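Local coordinates for chromosomal replication initiator protein DnaA (Aquifex aeolicus, PDB 1L8Q) that probably binds the replication origin in its ATP-bound form to initiate chromosomal replication, through an AAA+ nucleotide-binding region and a helical DNA-binding domain, at residues Val234-Asn239 against Lys317-Lys322. Sequence-based numbering, arbitrary orientation.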
loop_
_atom_site.group_PDB
_atom_site.type_symbol
_atom_site.label_atom_id
_atom_site.label_comp_id
_atom_site.label_asym_id
_atom_site.label_seq_id
_atom_site.Cartn_x
_atom_site.Cartn_y
_atom_site.Cartn_z
ATOM N N VAL A 234 18.007 6.996 -22.719
ATOM C CA VAL A 234 17.739 8.367 -23.091
ATOM C C VAL A 234 18.605 8.749 -24.285
ATOM O O VAL A 234 18.107 9.314 -25.256
ATOM C CB VAL A 234 17.949 9.338 -21.920
ATOM C CG1 VAL A 234 17.860 10.787 -22.404
ATOM C CG2 VAL A 234 16.912 9.079 -20.836
ATOM N N GLU A 235 19.893 8.422 -24.222
ATOM C CA GLU A 235 20.786 8.649 -25.353
ATOM C C GLU A 235 20.183 8.003 -26.595
ATOM O O GLU A 235 20.242 8.558 -27.688
ATOM C CB GLU A 235 22.158 8.015 -25.114
ATOM C CG GLU A 235 23.045 8.720 -24.109
ATOM C CD GLU A 235 24.326 7.942 -23.817
ATOM O OE1 GLU A 235 24.425 6.754 -24.223
ATOM O OE2 GLU A 235 25.236 8.520 -23.180
ATOM N N PHE A 236 19.614 6.815 -26.419
ATOM C CA PHE A 236 19.060 6.074 -27.542
ATOM C C PHE A 236 17.890 6.797 -28.186
ATOM O O PHE A 236 17.925 7.101 -29.374
ATOM C CB PHE A 236 18.644 4.675 -27.116
ATOM C CG PHE A 236 18.034 3.883 -28.209
ATOM C CD1 PHE A 236 18.816 3.387 -29.232
ATOM C CD2 PHE A 236 16.672 3.641 -28.229
ATOM C CE1 PHE A 236 18.257 2.666 -30.253
ATOM C CE2 PHE A 236 16.107 2.917 -29.243
ATOM C CZ PHE A 236 16.901 2.430 -30.264
ATOM N N VAL A 237 16.852 7.066 -27.403
ATOM C CA VAL A 237 15.680 7.761 -27.915
ATOM C C VAL A 237 16.103 9.017 -28.656
ATOM O O VAL A 237 15.524 9.371 -29.687
ATOM C CB VAL A 237 14.701 8.110 -26.793
ATOM C CG1 VAL A 237 13.779 9.244 -27.212
ATOM C CG2 VAL A 237 13.908 6.867 -26.375
ATOM N N ALA A 238 17.140 9.669 -28.145
ATOM C CA ALA A 238 17.684 10.862 -28.780
ATOM C C ALA A 238 18.128 10.573 -30.206
ATOM O O ALA A 238 17.422 10.889 -31.160
ATOM C CB ALA A 238 18.850 11.409 -27.968
ATOM N N ASN A 239 19.302 9.964 -30.337
ATOM C CA ASN A 239 19.885 9.655 -31.641
ATOM C C ASN A 239 18.879 9.161 -32.684
ATOM O O ASN A 239 19.128 9.275 -33.884
ATOM C CB ASN A 239 21.030 8.653 -31.492
ATOM C CG ASN A 239 22.034 9.075 -30.437
ATOM O OD1 ASN A 239 22.409 10.246 -30.350
ATOM N ND2 ASN A 239 22.469 8.121 -29.618
ATOM N N LYS A 317 13.314 -3.436 -28.923
ATOM C CA LYS A 317 14.277 -4.465 -29.296
ATOM C C LYS A 317 15.686 -3.900 -29.469
ATOM O O LYS A 317 16.664 -4.477 -29.002
ATOM C CB LYS A 317 13.811 -5.201 -30.557
ATOM C CG LYS A 317 12.538 -6.035 -30.338
ATOM C CD LYS A 317 11.836 -6.374 -31.650
ATOM C CE LYS A 317 10.570 -7.207 -31.405
ATOM N NZ LYS A 317 9.733 -6.650 -30.289
ATOM N N GLN A 318 15.787 -2.760 -30.129
ATOM C CA GLN A 318 17.082 -2.130 -30.298
ATOM C C GLN A 318 17.676 -1.748 -28.939
ATOM O O GLN A 318 18.806 -2.126 -28.620
ATOM C CB GLN A 318 16.973 -0.919 -31.219
ATOM C CG GLN A 318 16.619 -1.283 -32.651
ATOM C CD GLN A 318 17.630 -2.239 -33.292
ATOM O OE1 GLN A 318 18.827 -1.947 -33.344
ATOM N NE2 GLN A 318 17.140 -3.367 -33.799
ATOM N N ALA A 319 16.905 -1.016 -28.139
ATOM C CA ALA A 319 17.328 -0.663 -26.789
ATOM C C ALA A 319 17.864 -1.887 -26.041
ATOM O O ALA A 319 18.912 -1.818 -25.406
ATOM C CB ALA A 319 16.184 -0.040 -26.019
ATOM N N PHE A 320 17.155 -3.006 -26.124
ATOM C CA PHE A 320 17.603 -4.219 -25.447
ATOM C C PHE A 320 18.996 -4.668 -25.906
ATOM O O PHE A 320 19.909 -4.835 -25.096
ATOM C CB PHE A 320 16.602 -5.348 -25.647
ATOM C CG PHE A 320 17.051 -6.658 -25.091
ATOM C CD1 PHE A 320 16.844 -6.964 -23.768
ATOM C CD2 PHE A 320 17.674 -7.587 -25.895
ATOM C CE1 PHE A 320 17.233 -8.175 -23.260
ATOM C CE2 PHE A 320 18.075 -8.791 -25.392
ATOM C CZ PHE A 320 17.852 -9.088 -24.071
ATOM N N ASP A 321 19.146 -4.860 -27.207
ATOM C CA ASP A 321 20.409 -5.303 -27.781
ATOM C C ASP A 321 21.562 -4.336 -27.508
ATOM O O ASP A 321 22.719 -4.749 -27.411
ATOM C CB ASP A 321 20.268 -5.482 -29.298
ATOM C CG ASP A 321 19.429 -6.690 -29.677
ATOM O OD1 ASP A 321 19.090 -7.502 -28.788
ATOM O OD2 ASP A 321 19.069 -6.910 -30.851
ATOM N N LYS A 322 21.247 -3.048 -27.394
ATOM C CA LYS A 322 22.286 -2.037 -27.225
ATOM C C LYS A 322 22.591 -1.704 -25.772
ATOM O O LYS A 322 23.703 -1.305 -25.449
ATOM C CB LYS A 322 21.916 -0.750 -27.968
ATOM C CG LYS A 322 21.508 -0.957 -29.428
ATOM C CD LYS A 322 22.705 -0.914 -30.357
ATOM C CE LYS A 322 22.269 -0.953 -31.818
ATOM N NZ LYS A 322 21.770 -2.295 -32.208
#
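One aromatic side chain, F236, carries helix 216-241 onto Q318 and A319 of helix 308-323; the two backbones come nearest at F236 and A319, with 7.0 Å between their CA atoms. V234 packs on V245 of the short helix 245-248. F236 then reaches across to the C-terminal helix. Its CG lies anti to the backbone N (chi1 178°), which carries the ring out from its own helix with the CZ end leading. CZ meets Q318 CB at 3.5 Å, and CE1 lies 3.9 Å from the same carbon, an oblique approach. Over one face, near its rim, sits the backbone N of A319, 4.0 Å from CZ; CD2 comes within 4.3 Å of A319 CB. Beyond CB, the chain of Q318 bends at chi2 (-58°), carrying the amide off from the ring; OE1 accepts a 3.2 Å hydrogen bond from K322 NZ, one turn on, with the donor tilted 30° from the carbonyl plane, which ties the amide to its own helix. Cutting the ring back to an alanine here is likely to leave Q318 CB and A319 without their apolar partner and open a gap between the helices. V237, the next residue, turns to a different neighbour, packing on A260, I263, A264 and L267 of helix 258-272, and A238 meets I248. This is plain helix-helix packing, joining the C-terminal helix to the long helix 216-241 in the all-helical, helix-turn-helix domain IV of DnaA.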